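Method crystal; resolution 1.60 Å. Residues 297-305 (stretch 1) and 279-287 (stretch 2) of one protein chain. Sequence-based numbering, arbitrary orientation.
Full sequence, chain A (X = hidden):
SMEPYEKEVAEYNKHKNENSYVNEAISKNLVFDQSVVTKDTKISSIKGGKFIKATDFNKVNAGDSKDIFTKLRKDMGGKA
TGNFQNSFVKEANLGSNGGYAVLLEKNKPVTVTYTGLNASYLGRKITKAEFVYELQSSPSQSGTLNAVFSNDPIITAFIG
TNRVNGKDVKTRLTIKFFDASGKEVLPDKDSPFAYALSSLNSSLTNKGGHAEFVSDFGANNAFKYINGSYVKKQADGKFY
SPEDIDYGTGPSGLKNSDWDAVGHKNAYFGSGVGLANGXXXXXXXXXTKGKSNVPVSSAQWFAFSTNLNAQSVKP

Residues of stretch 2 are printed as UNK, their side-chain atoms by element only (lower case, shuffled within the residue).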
# COMPACT_ATOMS: atom_id res chain seq x y z
N SER A 297 -11.24 0.52 10.33
CA SER A 297 -9.89 1.05 10.49
C SER A 297 -8.81 -0.03 10.44
O SER A 297 -7.69 0.19 10.95
CB SER A 297 -9.78 1.85 11.79
OG SER A 297 -9.90 1.00 12.93
N SER A 298 -9.12 -1.20 9.83
CA SER A 298 -8.16 -2.29 9.81
C SER A 298 -8.17 -3.11 8.51
O SER A 298 -7.64 -4.23 8.50
CB SER A 298 -8.37 -3.24 11.04
OG SER A 298 -9.76 -3.61 11.18
N ALA A 299 -8.71 -2.59 7.41
CA ALA A 299 -8.47 -3.23 6.13
C ALA A 299 -8.27 -2.16 5.07
O ALA A 299 -8.96 -1.14 5.07
CB ALA A 299 -9.66 -4.10 5.71
N GLN A 300 -7.33 -2.42 4.14
CA GLN A 300 -7.00 -1.38 3.17
C GLN A 300 -6.67 -2.02 1.82
O GLN A 300 -6.35 -3.21 1.71
CB GLN A 300 -5.79 -0.55 3.66
CG GLN A 300 -4.48 -1.34 3.56
CD GLN A 300 -3.36 -0.67 4.34
OE1 GLN A 300 -2.78 -1.22 5.26
NE2 GLN A 300 -3.02 0.54 3.94
N TRP A 301 -6.71 -1.16 0.79
CA TRP A 301 -6.23 -1.55 -0.53
C TRP A 301 -4.92 -0.82 -0.76
O TRP A 301 -4.88 0.40 -0.62
CB TRP A 301 -7.27 -1.12 -1.58
CG TRP A 301 -6.81 -1.29 -3.01
CD1 TRP A 301 -5.91 -2.18 -3.46
CD2 TRP A 301 -7.24 -0.54 -4.16
NE1 TRP A 301 -5.70 -2.05 -4.81
CE2 TRP A 301 -6.51 -1.04 -5.27
CE3 TRP A 301 -8.12 0.54 -4.36
CZ2 TRP A 301 -6.69 -0.51 -6.57
CZ3 TRP A 301 -8.31 1.03 -5.65
CH2 TRP A 301 -7.57 0.52 -6.72
N PHE A 302 -3.86 -1.56 -1.07
CA PHE A 302 -2.57 -0.95 -1.40
C PHE A 302 -2.24 -1.33 -2.84
O PHE A 302 -1.92 -2.48 -3.13
CB PHE A 302 -1.41 -1.38 -0.49
CG PHE A 302 -0.18 -0.60 -0.82
CD1 PHE A 302 -0.06 0.73 -0.36
CD2 PHE A 302 0.73 -1.08 -1.72
CE1 PHE A 302 1.02 1.50 -0.68
CE2 PHE A 302 1.86 -0.27 -2.10
CZ PHE A 302 1.98 1.00 -1.59
N ALA A 303 -2.27 -0.35 -3.74
CA ALA A 303 -1.91 -0.55 -5.13
C ALA A 303 -0.49 -0.04 -5.37
O ALA A 303 -0.14 1.04 -4.87
CB ALA A 303 -2.88 0.21 -6.04
N PHE A 304 0.28 -0.79 -6.14
CA PHE A 304 1.64 -0.44 -6.50
C PHE A 304 1.73 -0.06 -7.96
O PHE A 304 1.35 -0.85 -8.82
CB PHE A 304 2.61 -1.59 -6.26
CG PHE A 304 4.00 -1.25 -6.66
CD1 PHE A 304 4.80 -0.52 -5.79
CD2 PHE A 304 4.52 -1.64 -7.93
CE1 PHE A 304 6.13 -0.17 -6.17
CE2 PHE A 304 5.87 -1.32 -8.28
CZ PHE A 304 6.65 -0.58 -7.42
N SER A 305 2.26 1.14 -8.25
CA SER A 305 2.51 1.51 -9.64
C SER A 305 3.54 2.63 -9.68
O SER A 305 3.93 3.18 -8.65
CB SER A 305 1.24 1.98 -10.36
OG SER A 305 0.98 3.36 -10.13
N UNK A 279 17.01 -1.84 -4.49
CA UNK A 279 15.77 -2.61 -4.40
C UNK A 279 14.70 -1.83 -3.63
O UNK A 279 14.96 -1.28 -2.55
n UNK A 279 17.64 -7.50 -2.06
c UNK A 279 14.88 -4.97 -3.80
c UNK A 279 17.42 -7.55 -3.38
c UNK A 279 16.07 -3.95 -3.70
c UNK A 279 15.27 -6.33 -3.18
n UNK A 279 16.35 -7.00 -3.92
n UNK A 279 18.30 -8.13 -4.18
N UNK A 280 13.50 -1.80 -4.20
CA UNK A 280 12.35 -1.16 -3.55
C UNK A 280 11.95 -1.91 -2.29
O UNK A 280 11.71 -3.12 -2.32
c UNK A 280 11.47 -0.15 -5.66
c UNK A 280 11.15 -1.12 -4.52
c UNK A 280 9.86 -0.73 -3.77
c UNK A 280 10.34 -0.11 -6.71
N UNK A 281 11.76 -1.18 -1.21
CA UNK A 281 11.30 -1.83 0.03
C UNK A 281 10.79 -0.76 0.98
O UNK A 281 11.46 0.26 1.16
c UNK A 281 12.43 -2.59 0.68
o UNK A 281 11.95 -3.34 1.81
N UNK A 282 9.61 -0.95 1.54
CA UNK A 282 9.01 0.07 2.40
C UNK A 282 7.85 -0.60 3.12
O UNK A 282 7.51 -1.76 2.82
c UNK A 282 5.07 0.75 0.07
c UNK A 282 7.45 0.93 0.60
c UNK A 282 6.77 0.01 -1.53
c UNK A 282 8.52 1.29 1.59
c UNK A 282 5.41 0.18 -1.17
c UNK A 282 6.10 1.12 0.94
c UNK A 282 7.76 0.40 -0.63
N UNK A 283 7.25 0.11 4.10
CA UNK A 283 6.05 -0.45 4.74
C UNK A 283 4.81 0.40 4.52
O UNK A 283 4.88 1.63 4.32
c UNK A 283 6.27 -0.65 6.25
o UNK A 283 7.30 -1.59 6.41
N UNK A 284 3.64 -0.24 4.56
CA UNK A 284 2.39 0.52 4.45
C UNK A 284 1.43 0.03 5.52
O UNK A 284 1.53 -1.11 5.98
c UNK A 284 1.76 0.45 3.02
c UNK A 284 2.37 -1.74 1.90
c UNK A 284 -0.13 -2.82 2.43
c UNK A 284 1.42 -0.98 2.58
c UNK A 284 0.18 -1.52 2.84
c UNK A 284 0.79 -3.58 1.77
c UNK A 284 2.05 -3.07 1.47
N UNK A 285 0.44 0.83 5.88
CA UNK A 285 -0.44 0.36 6.93
C UNK A 285 -1.54 1.33 7.27
O UNK A 285 -1.93 2.19 6.46
N UNK A 286 -2.13 1.07 8.42
CA UNK A 286 -3.22 1.89 8.94
C UNK A 286 -2.96 2.15 10.41
O UNK A 286 -2.64 1.22 11.16
c UNK A 286 -4.75 0.57 7.37
c UNK A 286 -7.53 0.95 7.23
c UNK A 286 -4.58 1.20 8.76
s UNK A 286 -6.31 -0.40 7.30
N UNK A 287 -3.16 3.41 10.84
CA UNK A 287 -2.96 3.78 12.24
C UNK A 287 -4.17 4.52 12.81
O UNK A 287 -4.76 5.39 12.16
o UNK A 287 -1.47 4.76 13.82
c UNK A 287 -1.85 6.03 11.76
c UNK A 287 -1.70 4.63 12.42
O HOH W 1 -0.58 -3.13 5.87

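Position 279 carries three carbons in a row, then a nitrogen, then a carbon holding two more nitrogens. That guanidinium tail makes it Arg279; it lies out of reach of stretch 1, and its NE and NH2 are hydrogen-bonded elsewhere in the structure.

Position 280 has four carbons, forked at the first, with one arm two carbons long. The tip of the long arm comes 3.8 Å from CZ of Phe304, near the plane of that ring. A beta-branched hydrocarbon of this shape is isoleucine, so Ile280 CD1 meets the edge of Phe304.

Position 281 shows one carbon and one oxygen, far from stretch 1: Ser281.

Position 282 has one carbon followed by a six-carbon ring, and a ring carbon of 282 lies 3.5 Å from Phe302 CZ. The ring carries no oxygen, so this is Phe282. The two ring planes meet at 51°, with centroids 5.6 Å apart, an oblique packing.

Position 283 again holds one carbon and one oxygen, and again makes no contact across the gap: Ser283.

Position 284 has one carbon and a six-carbon ring, lying nearly flat against the ring of Phe302. The terminal oxygen-free ring names Phe284. The planes differ by 12° and the centroids are 4.2 Å apart, an offset stack; the offset also sets CB of Phe302 over the Phe284 face, 3.8 Å from its centroid.

Position 285 has no side-chain atoms; its backbone O accepts a hydrogen bond from Gln300 NE2 at 3.2 Å. With nothing beyond CA, it is Gly285.

Position 286 has an unbranched chain of two carbons, a sulfur and a carbon. The sulfur sits 3.3 Å from N of Ala299, and the last carbon 3.6 Å from C of Ser297. This is Met286, whose SD and CE lie along the backbone of stretch 1.

Position 287 has one carbon bearing an oxygen and a carbon, pointing away: Thr287.

The contact runs on alternation. Even positions 280 to 286 point toward stretch 1, while Gln300 and Phe302 answer from strand 299-302, and Phe304 from the loop just after it; the N-to-C directions of the two strands differ by 148°. With the axes 7.6 Å apart at closest approach, side chains fill the space, and Met286 gives the largest covered area. Both ends of the Gln300 amide have polar partners: NE2 reaches Gly285 O, while a water donates to Gln300 OE1 (3.0 Å) and to Phe284 O (2.9 Å). The rule is one offset stack and one oblique aromatic pair in the middle, aliphatic against ring edge at one end, and thioether against backbone at the other.

Stretch 2 (279-287) RISFSFGMT
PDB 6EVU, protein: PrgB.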